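Local atomic coordinates of oxidoreductase protein (Agrobacterium radiobacter, PDB entry 5UI9), a protein that probably catalyses NAD-dependent oxidation or reduction of a small hydroxylated substrate, as a Rossmann-fold member of the GFO/IDH/MocA family. Residues V194-A199 / L217-N222. Residues are numbered along the deposited sequence; the frame is centred on the assembly and turned at random.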
loop_
_atom_site.group_PDB
_atom_site.type_symbol
_atom_site.label_atom_id
_atom_site.label_comp_id
_atom_site.label_asym_id
_atom_site.label_seq_id
_atom_site.Cartn_x
_atom_site.Cartn_y
_atom_site.Cartn_z
ATOM N N VAL A 194 -11.442 -8.099 11.059
ATOM C CA VAL A 194 -10.983 -8.595 9.767
ATOM C C VAL A 194 -11.545 -9.990 9.516
ATOM O O VAL A 194 -11.572 -10.823 10.427
ATOM C CB VAL A 194 -9.432 -8.633 9.738
ATOM C CG1 VAL A 194 -8.898 -9.305 8.474
ATOM C CG2 VAL A 194 -8.863 -7.224 9.885
ATOM N N ALA A 195 -11.990 -10.229 8.281
ATOM C CA ALA A 195 -12.532 -11.526 7.861
ATOM C C ALA A 195 -11.431 -12.430 7.331
ATOM O O ALA A 195 -11.293 -13.574 7.772
ATOM C CB ALA A 195 -13.601 -11.336 6.791
ATOM N N THR A 196 -10.663 -11.912 6.371
ATOM C CA THR A 196 -9.579 -12.667 5.730
ATOM C C THR A 196 -8.333 -11.801 5.575
ATOM O O THR A 196 -8.405 -10.569 5.587
ATOM C CB THR A 196 -9.993 -13.240 4.354
ATOM O OG1 THR A 196 -10.482 -12.188 3.520
ATOM C CG2 THR A 196 -11.084 -14.291 4.495
ATOM N N LEU A 197 -7.198 -12.476 5.425
ATOM C CA LEU A 197 -5.883 -11.851 5.497
ATOM C C LEU A 197 -4.874 -12.603 4.621
ATOM O O LEU A 197 -4.894 -13.831 4.569
ATOM C CB LEU A 197 -5.440 -11.860 6.963
ATOM C CG LEU A 197 -4.096 -11.259 7.367
ATOM C CD1 LEU A 197 -4.148 -10.680 8.775
ATOM C CD2 LEU A 197 -2.957 -12.266 7.255
ATOM N N THR A 198 -4.007 -11.854 3.940
ATOM C CA THR A 198 -2.905 -12.415 3.149
ATOM C C THR A 198 -1.634 -11.617 3.421
ATOM O O THR A 198 -1.670 -10.388 3.405
ATOM C CB THR A 198 -3.185 -12.341 1.633
ATOM O OG1 THR A 198 -4.587 -12.493 1.391
ATOM C CG2 THR A 198 -2.424 -13.424 0.891
ATOM N N ALA A 199 -0.520 -12.306 3.658
ATOM C CA ALA A 199 0.721 -11.650 4.077
ATOM C C ALA A 199 1.943 -12.148 3.316
ATOM O O ALA A 199 1.959 -13.266 2.800
ATOM C CB ALA A 199 0.927 -11.821 5.571
ATOM N N LEU A 217 -2.447 -7.732 3.285
ATOM C CA LEU A 217 -3.693 -7.277 2.663
ATOM C C LEU A 217 -4.877 -7.753 3.508
ATOM O O LEU A 217 -5.045 -8.953 3.702
ATOM C CB LEU A 217 -3.801 -7.851 1.252
ATOM C CG LEU A 217 -5.027 -7.545 0.389
ATOM C CD1 LEU A 217 -5.213 -6.058 0.141
ATOM C CD2 LEU A 217 -4.888 -8.279 -0.940
ATOM N N LEU A 218 -5.693 -6.816 3.989
ATOM C CA LEU A 218 -6.822 -7.124 4.882
ATOM C C LEU A 218 -8.169 -6.966 4.191
ATOM O O LEU A 218 -8.418 -5.963 3.540
ATOM C CB LEU A 218 -6.804 -6.198 6.096
ATOM C CG LEU A 218 -5.575 -6.194 7.013
ATOM C CD1 LEU A 218 -5.767 -5.198 8.156
ATOM C CD2 LEU A 218 -5.276 -7.580 7.567
ATOM N N ASP A 219 -9.039 -7.955 4.356
ATOM C CA ASP A 219 -10.437 -7.843 3.952
ATOM C C ASP A 219 -11.257 -7.687 5.231
ATOM O O ASP A 219 -11.411 -8.643 5.989
ATOM C CB ASP A 219 -10.846 -9.077 3.159
ATOM C CG ASP A 219 -9.872 -9.380 2.017
ATOM O OD1 ASP A 219 -9.685 -8.502 1.144
ATOM O OD2 ASP A 219 -9.288 -10.488 1.980
ATOM N N HIS A 220 -11.740 -6.473 5.490
ATOM C CA HIS A 220 -12.506 -6.200 6.712
ATOM C C HIS A 220 -13.935 -6.729 6.598
ATOM O O HIS A 220 -14.472 -6.837 5.499
ATOM C CB HIS A 220 -12.489 -4.709 7.035
ATOM C CG HIS A 220 -11.128 -4.188 7.376
ATOM N ND1 HIS A 220 -10.685 -4.054 8.674
ATOM C CD2 HIS A 220 -10.104 -3.779 6.586
ATOM C CE1 HIS A 220 -9.452 -3.579 8.671
ATOM N NE2 HIS A 220 -9.076 -3.402 7.415
ATOM N N GLN A 221 -14.544 -7.072 7.735
ATOM C CA GLN A 221 -15.919 -7.608 7.754
ATOM C C GLN A 221 -16.955 -6.629 7.180
ATOM O O GLN A 221 -17.924 -7.056 6.549
ATOM C CB GLN A 221 -16.317 -8.033 9.177
ATOM C CG GLN A 221 -15.527 -9.227 9.710
ATOM C CD GLN A 221 -15.799 -9.537 11.176
ATOM O OE1 GLN A 221 -16.625 -8.894 11.828
ATOM N NE2 GLN A 221 -15.097 -10.534 11.703
ATOM N N ASN A 222 -16.732 -5.326 7.376
ATOM C CA ASN A 222 -17.609 -4.270 6.821
ATOM C C ASN A 222 -17.448 -3.996 5.308
ATOM O O ASN A 222 -18.070 -3.070 4.787
ATOM C CB ASN A 222 -17.445 -2.951 7.617
ATOM C CG ASN A 222 -16.085 -2.267 7.406
ATOM O OD1 ASN A 222 -15.341 -2.560 6.463
ATOM N ND2 ASN A 222 -15.762 -1.343 8.297
HETATM O O HOH W 1 -6.682 -10.769 2.500
#
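T196-T198 and L217-D219 pair as antiparallel strands, the axes of 196-199 and 217-220 running at 176° to each other. L217 and T198 exchange two backbone bonds, L217 N to T198 O (2.8 Å) and T198 N to L217 O (3.1 Å), and D219 N donates to T196 O. At the V194 end the register slips by one residue: D219 O accepts from A195 N at 2.8 Å and, weakly, from T196 N at 3.4 Å, the signature of a classic beta bulge. Two donors thus converge on one carbonyl.

The side chains of T196 and D219 lie on the same face, where T196 OG1 donates to D219 OD2 (2.6 Å), approaching its anti side 16° out of the carboxylate plane. OG1 sits between the backbone N and carbonyl carbon of T196 (chi1 54°), which aims it at the carboxylate. A water donates to the same OD2 and to L217 O while accepting from T198 OG1, so it bridges the two strands. The carboxylate's other oxygen, OD1, forms a salt bridge with R200 of the second subunit.

On the reverse face L197 and L218 lie side by side, L197 CD1 meeting L218 CD2 at 3.5 Å. V194 CG2 approaches the H220 ring obliquely, 3.9 Å from ND1, a nitrogen hydrogen-bonded to G192 O.

This hairpin belongs to the mixed sheet of the C-terminal domain, between strands 225-231 and 339-340. Helix 316-335 packs on V194 and L197 through L325, while helix 175-191 meets L218 and H220 through A187 and L191.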